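Local coordinates for protein CurF (Lyngbya majuscula, PDB 2Q35) that acts as a crotonase-fold decarboxylase (the ECH2 domain of CurF) in polyketide chain beta-branching, at residues 89-94 / 199-204; 100-105 / 124-129; 116-121 / 176-181; 135-140 / 213-218. The protein carries 1 engineered substitution. All coordinates share one frame; numbering follows the deposited sequence.

Interaction 1 of 4, residues 89-94 / 199-204; sequences CEIPII and SLVALK
Cys89 opens the contact by offering its carbonyl to Lys204: NZ reaches Cys89 O at 3.2 Å, a weak hydrogen bond, after the lysine chain has run out fully extended from helix 197-230 with CG anti to the backbone N (chi1 176°). Next along the loop, Glu90 presents its backbone O to the helix, 3.6 Å from Lys204 CD, and a water donates to Glu90 O (2.7 Å) and to Val201 O (2.8 Å), tying loop to helix. The extended side chain of Glu90 carries its carboxylate to a salt bridge with Arg197. Ile91 contributes twice. Its carbonyl takes the stronger bond from Lys204 NZ, 2.9 Å long with the donor 55° out of the carbonyl plane, while its CG2 meets Val201 CG2 at 3.9 Å. Pro92 then lays CD against Leu200 CB at 4.2 Å, and Tyr156 of the second subunit packs on both Pro92 and Lys204. Ile93 begins the strand and brings CG1 near the lysine amine. The crotonase core strand is thus entered under a buried ammonium. Two carbonyls and a salt bridge to Asp113 grip that nitrogen, and the carboxylate, which also accepts from Ile93 N, would be expected to stabilise its positive charge.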
loop_
_atom_site.group_PDB
_atom_site.type_symbol
_atom_site.label_atom_id
_atom_site.label_comp_id
_atom_site.label_asym_id
_atom_site.label_seq_id
_atom_site.Cartn_x
_atom_site.Cartn_y
_atom_site.Cartn_z
ATOM N N CYS A 89 2.798 8.747 -23.357
ATOM C CA CYS A 89 1.427 9.115 -23.732
ATOM C C CYS A 89 0.857 10.036 -22.645
ATOM O O CYS A 89 0.900 9.698 -21.458
ATOM C CB CYS A 89 0.592 7.841 -23.820
ATOM S SG CYS A 89 -1.155 8.198 -24.250
ATOM N N GLU A 90 0.325 11.194 -23.048
ATOM C CA GLU A 90 -0.060 12.215 -22.066
ATOM C C GLU A 90 -1.483 12.113 -21.563
ATOM O O GLU A 90 -1.853 12.817 -20.616
ATOM C CB GLU A 90 0.226 13.616 -22.602
ATOM C CG GLU A 90 -0.763 14.066 -23.658
ATOM C CD GLU A 90 -0.468 15.443 -24.245
ATOM O OE1 GLU A 90 0.406 16.173 -23.717
ATOM O OE2 GLU A 90 -1.145 15.794 -25.245
ATOM N N ILE A 91 -2.272 11.256 -22.205
ATOM C CA ILE A 91 -3.656 11.006 -21.768
ATOM C C ILE A 91 -3.768 9.668 -21.049
ATOM O O ILE A 91 -2.953 8.779 -21.248
ATOM C CB ILE A 91 -4.680 11.118 -22.934
ATOM C CG1 ILE A 91 -4.301 10.192 -24.098
ATOM C CG2 ILE A 91 -4.803 12.599 -23.390
ATOM C CD1 ILE A 91 -5.440 9.991 -25.101
ATOM N N PRO A 92 -4.778 9.530 -20.167
ATOM C CA PRO A 92 -4.901 8.264 -19.418
ATOM C C PRO A 92 -5.068 7.028 -20.307
ATOM O O PRO A 92 -5.738 7.076 -21.357
ATOM C CB PRO A 92 -6.190 8.444 -18.596
ATOM C CG PRO A 92 -6.645 9.816 -18.785
ATOM C CD PRO A 92 -5.779 10.539 -19.780
ATOM N N ILE A 93 -4.436 5.946 -19.868
ATOM C CA ILE A 93 -4.495 4.658 -20.550
ATOM C C ILE A 93 -5.100 3.614 -19.609
ATOM O O ILE A 93 -4.697 3.521 -18.437
ATOM C CB ILE A 93 -3.079 4.189 -20.989
ATOM C CG1 ILE A 93 -2.411 5.199 -21.913
ATOM C CG2 ILE A 93 -3.112 2.779 -21.669
ATOM C CD1 ILE A 93 -0.909 4.847 -22.125
ATOM N N ILE A 94 -6.064 2.837 -20.118
ATOM C CA ILE A 94 -6.609 1.670 -19.409
ATOM C C ILE A 94 -6.149 0.403 -20.134
ATOM O O ILE A 94 -6.407 0.244 -21.323
ATOM C CB ILE A 94 -8.148 1.694 -19.419
ATOM C CG1 ILE A 94 -8.679 3.011 -18.816
ATOM C CG2 ILE A 94 -8.743 0.460 -18.698
ATOM C CD1 ILE A 94 -10.185 3.267 -18.996
ATOM N N SER A 199 -7.706 19.082 -18.233
ATOM C CA SER A 199 -7.675 18.650 -16.834
ATOM C C SER A 199 -7.145 17.223 -16.716
ATOM O O SER A 199 -6.396 16.896 -15.781
ATOM C CB SER A 199 -9.077 18.750 -16.223
ATOM O OG SER A 199 -9.511 20.104 -16.163
ATOM N N LEU A 200 -7.526 16.367 -17.664
ATOM C CA LEU A 200 -7.017 14.977 -17.670
ATOM C C LEU A 200 -5.493 14.945 -17.827
ATOM O O LEU A 200 -4.801 14.219 -17.103
ATOM C CB LEU A 200 -7.687 14.154 -18.757
ATOM C CG LEU A 200 -9.176 13.857 -18.509
ATOM C CD1 LEU A 200 -9.756 13.248 -19.810
ATOM C CD2 LEU A 200 -9.350 12.933 -17.341
ATOM N N VAL A 201 -4.979 15.745 -18.761
ATOM C CA VAL A 201 -3.546 15.784 -19.051
ATOM C C VAL A 201 -2.776 16.309 -17.823
ATOM O O VAL A 201 -1.783 15.699 -17.386
ATOM C CB VAL A 201 -3.260 16.618 -20.315
ATOM C CG1 VAL A 201 -1.739 16.846 -20.481
ATOM C CG2 VAL A 201 -3.854 15.924 -21.534
ATOM N N ALA A 202 -3.293 17.379 -17.229
ATOM C CA ALA A 202 -2.664 18.013 -16.058
ATOM C C ALA A 202 -2.662 17.069 -14.852
ATOM O O ALA A 202 -1.649 16.905 -14.152
ATOM C CB ALA A 202 -3.353 19.299 -15.730
ATOM N N LEU A 203 -3.795 16.399 -14.638
ATOM C CA LEU A 203 -3.898 15.483 -13.523
ATOM C C LEU A 203 -2.944 14.316 -13.700
ATOM O O LEU A 203 -2.263 13.933 -12.756
ATOM C CB LEU A 203 -5.354 14.959 -13.403
ATOM C CG LEU A 203 -5.577 14.001 -12.232
ATOM C CD1 LEU A 203 -5.293 14.674 -10.900
ATOM C CD2 LEU A 203 -7.056 13.458 -12.277
ATOM N N LYS A 204 -2.926 13.722 -14.895
ATOM C CA LYS A 204 -2.082 12.547 -15.137
ATOM C C LYS A 204 -0.619 12.896 -14.917
ATOM O O LYS A 204 0.135 12.107 -14.304
ATOM C CB LYS A 204 -2.292 11.990 -16.559
ATOM C CG LYS A 204 -1.353 10.839 -16.836
ATOM C CD LYS A 204 -1.597 10.177 -18.157
ATOM C CE LYS A 204 -0.436 9.256 -18.498
ATOM N NZ LYS A 204 -0.877 8.135 -19.368
HETATM O O HOH W 1 -0.130 14.069 -18.945
#

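Interaction 2 of 4, residues 100-105 / 124-129; sequences HSFGGG and ATNFMK
Gly103 and Ala124 meet where two short parallel strands, 100-102 and 122-124, run out, and here the packing is tight. Ala124 N gives its hydrogen to Ser101 O at 3.1 Å, and Gly103 N returns one to Ala124 O at 2.8 Å, so the two bonds enclose the Phe102-Ala124 bridge. Asn126 closes over the glycine from the loop after strand 122-124: CG lies between the backbone N and the carbonyl carbon (chi1 54°), and OD1 comes within 3.4 Å of Gly103 CA. A CB on Gly103 would collide with that oxygen. Beyond it, Phe127 sets the tip of its ring, CZ, 3.9 Å from Gly103 C.

The flank of Phe102 and Asn126 is looser and partly exposed; there the buried Ala124 sets CB at the edge of the Phe102 ring, 4.2 Å from CD2, and Asn126 ND2 lies 3.7 Å from Phe102 CB. An alanine in place of Asn126 would probably leave a gap beside Gly103 CA and Phe102 CB, where the amide now packs. Two N-H...O hydrogen bonds thus hold a backbone shaped by a missing side chain. With Gly103 N-H spent on Ala124 O, a neighbouring peptide N-H at the start of helix 104-110 would be the candidate for a crotonase-type oxyanion hole, which polarises the thioester carbonyl.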
loop_
_atom_site.group_PDB
_atom_site.type_symbol
_atom_site.label_atom_id
_atom_site.label_comp_id
_atom_site.label_asym_id
_atom_site.label_seq_id
_atom_site.Cartn_x
_atom_site.Cartn_y
_atom_site.Cartn_z
ATOM N N HIS A 100 -3.820 -13.492 -21.537
ATOM C CA HIS A 100 -2.681 -13.751 -20.686
ATOM C C HIS A 100 -1.700 -12.590 -20.847
ATOM O O HIS A 100 -1.652 -11.947 -21.904
ATOM C CB HIS A 100 -1.951 -15.002 -21.147
ATOM C CG HIS A 100 -2.828 -16.207 -21.290
ATOM N ND1 HIS A 100 -3.551 -16.730 -20.241
ATOM C CD2 HIS A 100 -3.044 -17.025 -22.345
ATOM C CE1 HIS A 100 -4.201 -17.808 -20.652
ATOM N NE2 HIS A 100 -3.922 -18.000 -21.929
ATOM N N SER A 101 -0.907 -12.375 -19.805
ATOM C CA SER A 101 0.214 -11.408 -19.891
ATOM C C SER A 101 1.441 -11.980 -19.198
ATOM O O SER A 101 1.402 -12.256 -17.989
ATOM C CB SER A 101 -0.192 -10.100 -19.207
ATOM O OG SER A 101 -1.412 -9.591 -19.705
ATOM N N PHE A 102 2.538 -12.138 -19.957
ATOM C CA PHE A 102 3.742 -12.779 -19.446
ATOM C C PHE A 102 4.935 -11.827 -19.520
ATOM O O PHE A 102 5.163 -11.205 -20.562
ATOM C CB PHE A 102 4.100 -14.001 -20.286
ATOM C CG PHE A 102 3.023 -15.059 -20.327
ATOM C CD1 PHE A 102 2.320 -15.284 -21.497
ATOM C CD2 PHE A 102 2.745 -15.829 -19.213
ATOM C CE1 PHE A 102 1.326 -16.259 -21.570
ATOM C CE2 PHE A 102 1.759 -16.823 -19.276
ATOM C CZ PHE A 102 1.046 -17.023 -20.465
ATOM N N GLY A 103 5.690 -11.751 -18.428
ATOM C CA GLY A 103 6.972 -11.027 -18.385
ATOM C C GLY A 103 6.800 -9.559 -18.714
ATOM O O GLY A 103 5.973 -8.876 -18.097
ATOM N N GLY A 104 7.540 -9.101 -19.724
ATOM C CA GLY A 104 7.384 -7.736 -20.225
ATOM C C GLY A 104 5.948 -7.416 -20.612
ATOM O O GLY A 104 5.522 -6.248 -20.571
ATOM N N GLY A 105 5.190 -8.448 -21.006
ATOM C CA GLY A 105 3.790 -8.243 -21.393
ATOM C C GLY A 105 2.905 -7.874 -20.208
ATOM O O GLY A 105 1.938 -7.121 -20.353
ATOM N N ALA A 124 2.113 -13.506 -15.241
ATOM C CA ALA A 124 3.366 -13.923 -14.609
ATOM C C ALA A 124 4.445 -12.868 -14.853
ATOM O O ALA A 124 4.486 -12.294 -15.934
ATOM C CB ALA A 124 3.857 -15.240 -15.172
ATOM N N THR A 125 5.295 -12.645 -13.848
ATOM C CA THR A 125 6.592 -11.975 -14.056
ATOM C C THR A 125 7.529 -13.178 -14.054
ATOM O O THR A 125 7.974 -13.626 -12.987
ATOM C CB THR A 125 6.967 -11.018 -12.897
ATOM O OG1 THR A 125 6.767 -11.659 -11.632
ATOM C CG2 THR A 125 6.146 -9.725 -12.913
ATOM N N ASN A 126 7.757 -13.741 -15.241
ATOM C CA ASN A 126 8.374 -15.070 -15.389
ATOM C C ASN A 126 9.907 -15.076 -15.478
ATOM O O ASN A 126 10.522 -16.117 -15.664
ATOM C CB ASN A 126 7.772 -15.828 -16.578
ATOM C CG ASN A 126 7.844 -15.044 -17.850
ATOM O OD1 ASN A 126 8.511 -14.001 -17.914
ATOM N ND2 ASN A 126 7.167 -15.533 -18.895
ATOM N N PHE A 127 10.527 -13.910 -15.311
ATOM C CA PHE A 127 11.974 -13.838 -15.379
ATOM C C PHE A 127 12.652 -14.916 -14.535
ATOM O O PHE A 127 13.499 -15.660 -15.027
ATOM C CB PHE A 127 12.430 -12.443 -14.947
ATOM C CG PHE A 127 11.607 -11.328 -15.540
ATOM C CD1 PHE A 127 11.834 -10.897 -16.854
ATOM C CD2 PHE A 127 10.615 -10.702 -14.790
ATOM C CE1 PHE A 127 11.087 -9.845 -17.408
ATOM C CE2 PHE A 127 9.868 -9.662 -15.337
ATOM C CZ PHE A 127 10.111 -9.238 -16.662
ATOM N N MET A 128 12.263 -15.027 -13.268
ATOM C CA MET A 128 12.947 -15.959 -12.371
ATOM C C MET A 128 12.631 -17.429 -12.657
ATOM O O MET A 128 13.354 -18.326 -12.200
ATOM C CB MET A 128 12.688 -15.609 -10.904
ATOM C CG MET A 128 13.367 -14.286 -10.461
ATOM S SD MET A 128 15.142 -14.491 -10.219
ATOM C CE MET A 128 15.178 -15.167 -8.565
ATOM N N LYS A 129 11.553 -17.660 -13.397
ATOM C CA LYS A 129 11.262 -19.018 -13.881
ATOM C C LYS A 129 12.380 -19.489 -14.797
ATOM O O LYS A 129 12.821 -20.639 -14.712
ATOM C CB LYS A 129 9.928 -19.073 -14.605
ATOM C CG LYS A 129 9.608 -20.467 -15.208
ATOM C CD LYS A 129 8.114 -20.742 -15.316
ATOM C CE LYS A 129 7.560 -21.485 -14.084
ATOM N NZ LYS A 129 6.043 -21.634 -14.058
#

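Interaction 3 of 4, residues 116-121 / 176-181; sequences VFSQES and VSRQDV
Glu120 and Arg178 make the polar centre of this contact, though through a backbone amide and not through their charges. Arg178 N donates to Glu120 OE1 at 2.8 Å, on the syn side of the carboxylate and 24° out of its plane; the glutamate chain is bent at chi2 (83°), which swings CD back toward helix 178-192. The carboxylate thus sits near the N-terminal end of that helix, where the dipole would probably favour its negative charge. The same OE1 lies 3.4 Å from Arg178 CB.

Beside this, the backbones join in parallel: Val176 N donates to Phe117 O at 3.0 Å, and Gln119 N to Val176 O at 2.8 Å, the latter from 42° above the carbonyl plane. Val176 O also receives a CA-H contact from Ser118. Val176 and Val181 supply the apolar part, both on Val116 CG1, which Val181 CG1 touches at 3.9 Å; Val181 CG2 also lies against the backbone at Phe117 O and Ser118 CA.

A second shell sets these groups. Ser118 OG accepts from Glu120 N in an ST turn, shares a hydrogen bond with Ser121 OG, and lies over one face of the Arg178 guanidinium. At the edge of that group, in its plane, a water accepts from Arg178 NH2 at 2.6 Å and is also bound to Ser121 OG.

Around the contact, strand 114-118 runs between 93-97 and the outermost strand 175-176 of the main crotonase sheet. Val181 reaches Ala96 from helix 178-192, and the ring of Phe117 meets Tyr123 edge-to-face.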
loop_
_atom_site.group_PDB
_atom_site.type_symbol
_atom_site.label_atom_id
_atom_site.label_comp_id
_atom_site.label_asym_id
_atom_site.label_seq_id
_atom_site.Cartn_x
_atom_site.Cartn_y
_atom_site.Cartn_z
ATOM N N VAL A 116 -7.241 -3.773 -16.027
ATOM C CA VAL A 116 -8.347 -4.746 -15.803
ATOM C C VAL A 116 -7.813 -6.127 -16.189
ATOM O O VAL A 116 -7.199 -6.302 -17.260
ATOM C CB VAL A 116 -9.594 -4.437 -16.655
ATOM C CG1 VAL A 116 -10.762 -5.371 -16.234
ATOM C CG2 VAL A 116 -10.021 -2.976 -16.507
ATOM N N PHE A 117 -8.064 -7.129 -15.325
ATOM C CA PHE A 117 -7.521 -8.476 -15.518
ATOM C C PHE A 117 -8.698 -9.403 -15.818
ATOM O O PHE A 117 -9.820 -9.094 -15.397
ATOM C CB PHE A 117 -6.906 -9.022 -14.222
ATOM C CG PHE A 117 -5.584 -8.400 -13.843
ATOM C CD1 PHE A 117 -4.418 -9.140 -13.945
ATOM C CD2 PHE A 117 -5.544 -7.127 -13.310
ATOM C CE1 PHE A 117 -3.161 -8.566 -13.571
ATOM C CE2 PHE A 117 -4.321 -6.552 -12.945
ATOM C CZ PHE A 117 -3.139 -7.286 -13.076
ATOM N N SER A 118 -8.413 -10.485 -16.545
ATOM C CA SER A 118 -9.389 -11.577 -16.820
ATOM C C SER A 118 -9.275 -12.648 -15.740
ATOM O O SER A 118 -8.181 -13.119 -15.410
ATOM C CB SER A 118 -9.079 -12.185 -18.193
ATOM O OG SER A 118 -9.600 -13.517 -18.317
ATOM N N GLN A 119 -10.426 -13.126 -15.257
ATOM C CA GLN A 119 -10.463 -14.169 -14.253
ATOM C C GLN A 119 -9.800 -15.455 -14.711
ATOM O O GLN A 119 -9.159 -16.132 -13.920
ATOM C CB GLN A 119 -11.915 -14.501 -13.898
ATOM C CG GLN A 119 -12.641 -13.468 -13.082
ATOM C CD GLN A 119 -14.162 -13.751 -12.983
ATOM O OE1 GLN A 119 -14.908 -12.994 -12.345
ATOM N NE2 GLN A 119 -14.617 -14.823 -13.627
ATOM N N GLU A 120 -9.963 -15.779 -15.991
ATOM C CA GLU A 120 -9.568 -17.084 -16.536
ATOM C C GLU A 120 -8.136 -17.123 -17.059
ATOM O O GLU A 120 -7.564 -18.203 -17.243
ATOM C CB GLU A 120 -10.517 -17.492 -17.673
ATOM C CG GLU A 120 -11.976 -17.721 -17.264
ATOM C CD GLU A 120 -12.803 -16.438 -17.195
ATOM O OE1 GLU A 120 -12.262 -15.342 -17.484
ATOM O OE2 GLU A 120 -14.006 -16.537 -16.840
ATOM N N SER A 121 -7.565 -15.949 -17.303
ATOM C CA SER A 121 -6.252 -15.863 -17.947
ATOM C C SER A 121 -5.146 -15.946 -16.926
ATOM O O SER A 121 -5.389 -15.834 -15.719
ATOM C CB SER A 121 -6.170 -14.579 -18.762
ATOM O OG SER A 121 -7.199 -14.582 -19.743
ATOM N N VAL A 176 -12.339 -9.511 -13.795
ATOM C CA VAL A 176 -13.677 -9.907 -14.275
ATOM C C VAL A 176 -13.584 -10.992 -15.334
ATOM O O VAL A 176 -12.501 -11.320 -15.812
ATOM C CB VAL A 176 -14.523 -8.695 -14.788
ATOM C CG1 VAL A 176 -14.644 -7.605 -13.702
ATOM C CG2 VAL A 176 -13.931 -8.062 -16.075
ATOM N N SER A 177 -14.718 -11.612 -15.672
ATOM C CA SER A 177 -14.667 -12.685 -16.644
ATOM C C SER A 177 -14.127 -12.158 -17.953
ATOM O O SER A 177 -14.378 -10.997 -18.320
ATOM C CB SER A 177 -16.060 -13.259 -16.880
ATOM O OG SER A 177 -16.698 -13.542 -15.651
ATOM N N ARG A 178 -13.403 -13.019 -18.662
ATOM C CA ARG A 178 -12.753 -12.651 -19.916
ATOM C C ARG A 178 -13.680 -11.893 -20.867
ATOM O O ARG A 178 -13.278 -10.866 -21.409
ATOM C CB ARG A 178 -12.157 -13.903 -20.578
ATOM C CG ARG A 178 -12.091 -13.849 -22.104
ATOM C CD ARG A 178 -10.668 -13.760 -22.665
ATOM N NE ARG A 178 -9.751 -14.831 -22.236
ATOM C CZ ARG A 178 -10.086 -16.108 -22.034
ATOM N NH1 ARG A 178 -11.332 -16.524 -22.219
ATOM N NH2 ARG A 178 -9.167 -16.981 -21.646
ATOM N N GLN A 179 -14.916 -12.384 -21.070
ATOM C CA GLN A 179 -15.861 -11.743 -21.997
ATOM C C GLN A 179 -16.350 -10.357 -21.545
ATOM O O GLN A 179 -17.020 -9.646 -22.308
ATOM C CB GLN A 179 -17.084 -12.647 -22.243
ATOM C CG GLN A 179 -18.081 -12.682 -21.072
ATOM C CD GLN A 179 -18.932 -13.951 -21.014
ATOM O OE1 GLN A 179 -19.454 -14.426 -22.033
ATOM N NE2 GLN A 179 -19.075 -14.513 -19.805
ATOM N N ASP A 180 -16.006 -9.962 -20.309
ATOM C CA ASP A 180 -16.415 -8.680 -19.750
ATOM C C ASP A 180 -15.279 -7.683 -19.592
ATOM O O ASP A 180 -15.535 -6.509 -19.262
ATOM C CB ASP A 180 -17.011 -8.876 -18.361
ATOM C CG ASP A 180 -18.324 -9.679 -18.384
ATOM O OD1 ASP A 180 -19.011 -9.666 -19.418
ATOM O OD2 ASP A 180 -18.640 -10.329 -17.371
ATOM N N VAL A 181 -14.044 -8.153 -19.760
ATOM C CA VAL A 181 -12.870 -7.275 -19.543
ATOM C C VAL A 181 -12.873 -5.991 -20.377
ATOM O O VAL A 181 -12.748 -4.884 -19.831
ATOM C CB VAL A 181 -11.563 -8.060 -19.724
ATOM C CG1 VAL A 181 -10.331 -7.077 -19.753
ATOM C CG2 VAL A 181 -11.391 -9.111 -18.625
HETATM O O HOH W 2 -6.788 -16.106 -21.962
#

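Interaction 4 of 4, residues 135-140 / 213-218; sequences VGATSL and AKFPEA
Phe215 turns CG anti to its backbone N (chi1 -153°) and Leu140 does the same (chi1 178°), and these two torsions direct the side chains into the groove between helix 138-146 and the long helix 197-230 of the crotonase fold. There they meet the methyl of Ala137, the N-cap residue of the shorter helix. Its CB stands over one face of the Phe215 ring in a CH-pi contact, 4.1 Å from the ring centroid and 28° off the normal. The same methyl touches Ala218 CB at 3.7 Å, so a single small group fills the space between the ring and the next turn of the long helix.

Leu140 works from one turn further on. Its CD2 reaches Phe215 CD1 at 4.0 Å and Ala218 CB at 3.9 Å, and the leucine crosses the aliphatic base of Lys214 obliquely. No hydrogen bond joins the two segments, so the contact itself is apolar. Polar anchoring comes from just outside it: Glu222, further along the same long helix, accepts from Thr138 N and Ser139 N at the start of helix 138-146, and the Tyr111 hydroxyl is hydrogen-bonded to Gly136 O.

The ring of Phe215 also packs on Ser83 and Leu87 of helix 83-87, bringing a third helix to the site. An alanine at Phe215 would probably open a gap between the three helices and leave the Ala137 methyl without its aromatic face. Phe215 CZ lies 3.9 Å from Gly136 O.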
loop_
_atom_site.group_PDB
_atom_site.type_symbol
_atom_site.label_atom_id
_atom_site.label_comp_id
_atom_site.label_asym_id
_atom_site.label_seq_id
_atom_site.Cartn_x
_atom_site.Cartn_y
_atom_site.Cartn_z
ATOM N N VAL A 135 13.724 -7.158 -15.720
ATOM C CA VAL A 135 14.027 -5.899 -16.394
ATOM C C VAL A 135 12.749 -5.079 -16.505
ATOM O O VAL A 135 11.634 -5.592 -16.313
ATOM C CB VAL A 135 14.633 -6.112 -17.819
ATOM C CG1 VAL A 135 15.975 -6.764 -17.705
ATOM C CG2 VAL A 135 13.707 -6.981 -18.671
ATOM N N GLY A 136 12.888 -3.795 -16.782
ATOM C CA GLY A 136 11.710 -2.968 -17.044
ATOM C C GLY A 136 11.165 -2.215 -15.848
ATOM O O GLY A 136 10.060 -1.656 -15.925
ATOM N N ALA A 137 11.973 -2.110 -14.782
ATOM C CA ALA A 137 11.525 -1.528 -13.510
ATOM C C ALA A 137 10.372 -2.360 -12.962
ATOM O O ALA A 137 9.354 -1.825 -12.478
ATOM C CB ALA A 137 11.109 -0.040 -13.664
ATOM N N THR A 138 10.538 -3.674 -13.050
ATOM C CA THR A 138 9.524 -4.624 -12.555
ATOM C C THR A 138 9.216 -4.420 -11.078
ATOM O O THR A 138 8.037 -4.389 -10.675
ATOM C CB THR A 138 9.966 -6.089 -12.807
ATOM O OG1 THR A 138 9.926 -6.347 -14.209
ATOM C CG2 THR A 138 9.030 -7.083 -12.121
ATOM N N SER A 139 10.255 -4.337 -10.254
ATOM C CA SER A 139 10.023 -4.232 -8.822
ATOM C C SER A 139 9.362 -2.892 -8.471
ATOM O O SER A 139 8.433 -2.840 -7.665
ATOM C CB SER A 139 11.307 -4.482 -8.031
ATOM O OG SER A 139 12.205 -3.389 -8.055
ATOM N N LEU A 140 9.818 -1.809 -9.104
ATOM C CA LEU A 140 9.211 -0.510 -8.861
ATOM C C LEU A 140 7.716 -0.556 -9.163
ATOM O O LEU A 140 6.881 -0.209 -8.319
ATOM C CB LEU A 140 9.878 0.575 -9.723
ATOM C CG LEU A 140 9.299 1.996 -9.601
ATOM C CD1 LEU A 140 9.613 2.605 -8.245
ATOM C CD2 LEU A 140 9.825 2.908 -10.705
ATOM N N ALA A 213 9.863 10.101 -11.724
ATOM C CA ALA A 213 11.144 10.531 -11.146
ATOM C C ALA A 213 12.071 9.346 -10.838
ATOM O O ALA A 213 13.305 9.431 -10.989
ATOM C CB ALA A 213 10.897 11.370 -9.876
ATOM N N LYS A 214 11.465 8.234 -10.425
ATOM C CA LYS A 214 12.201 7.051 -9.987
ATOM C C LYS A 214 12.507 6.056 -11.115
ATOM O O LYS A 214 13.347 5.145 -10.960
ATOM C CB LYS A 214 11.393 6.348 -8.898
ATOM C CG LYS A 214 11.470 7.060 -7.562
ATOM C CD LYS A 214 10.976 6.173 -6.448
ATOM C CE LYS A 214 9.568 6.548 -6.048
ATOM N NZ LYS A 214 9.279 6.105 -4.660
ATOM N N PHE A 215 11.805 6.213 -12.233
ATOM C CA PHE A 215 11.851 5.229 -13.315
ATOM C C PHE A 215 13.246 4.999 -13.962
ATOM O O PHE A 215 13.716 3.848 -14.083
ATOM C CB PHE A 215 10.779 5.561 -14.364
ATOM C CG PHE A 215 10.318 4.385 -15.111
ATOM C CD1 PHE A 215 9.334 3.567 -14.587
ATOM C CD2 PHE A 215 10.905 4.054 -16.326
ATOM C CE1 PHE A 215 8.916 2.439 -15.281
ATOM C CE2 PHE A 215 10.499 2.949 -17.013
ATOM C CZ PHE A 215 9.501 2.131 -16.481
ATOM N N PRO A 216 13.924 6.080 -14.375
ATOM C CA PRO A 216 15.205 5.856 -15.042
ATOM C C PRO A 216 16.202 5.044 -14.218
ATOM O O PRO A 216 16.835 4.130 -14.757
ATOM C CB PRO A 216 15.716 7.284 -15.306
ATOM C CG PRO A 216 14.492 8.111 -15.371
ATOM C CD PRO A 216 13.592 7.516 -14.321
ATOM N N GLU A 217 16.338 5.358 -12.933
ATOM C CA GLU A 217 17.305 4.659 -12.082
ATOM C C GLU A 217 16.863 3.212 -11.877
ATOM O O GLU A 217 17.697 2.305 -11.846
ATOM C CB GLU A 217 17.481 5.388 -10.751
ATOM C CG GLU A 217 18.618 4.868 -9.877
ATOM C CD GLU A 217 19.953 4.829 -10.598
ATOM O OE1 GLU A 217 20.406 5.878 -11.115
ATOM O OE2 GLU A 217 20.551 3.734 -10.656
ATOM N N ALA A 218 15.546 2.998 -11.778
ATOM C CA ALA A 218 14.993 1.646 -11.623
ATOM C C ALA A 218 15.326 0.757 -12.819
ATOM O O ALA A 218 15.790 -0.367 -12.658
ATOM C CB ALA A 218 13.467 1.721 -11.392
#

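In the fold
Four contacts sample one crotonase subunit. Interactions 1 and 3 reach neighbouring strands of the main sheet, 93-97 and 114-118, and touch where Ile94 CG2 meets Val116 CG2 at 4.3 Å, although their centres lie 24 Å apart. Interactions 1 and 4 share helix 197-230, with nearest atoms about 10 Å apart. Interaction 2 touches both interaction 3 and interaction 4: His100 ND1 packs on Ser121 CA of the former, and Phe127 CE2 approaches Thr138 OG1 of the latter at 3.5 Å. A glycerol, probably from the crystallisation liquor, lies about 4 Å from the Phe127 side chain and may mark a pocket, consistent with interaction 2 lying near the probable active site.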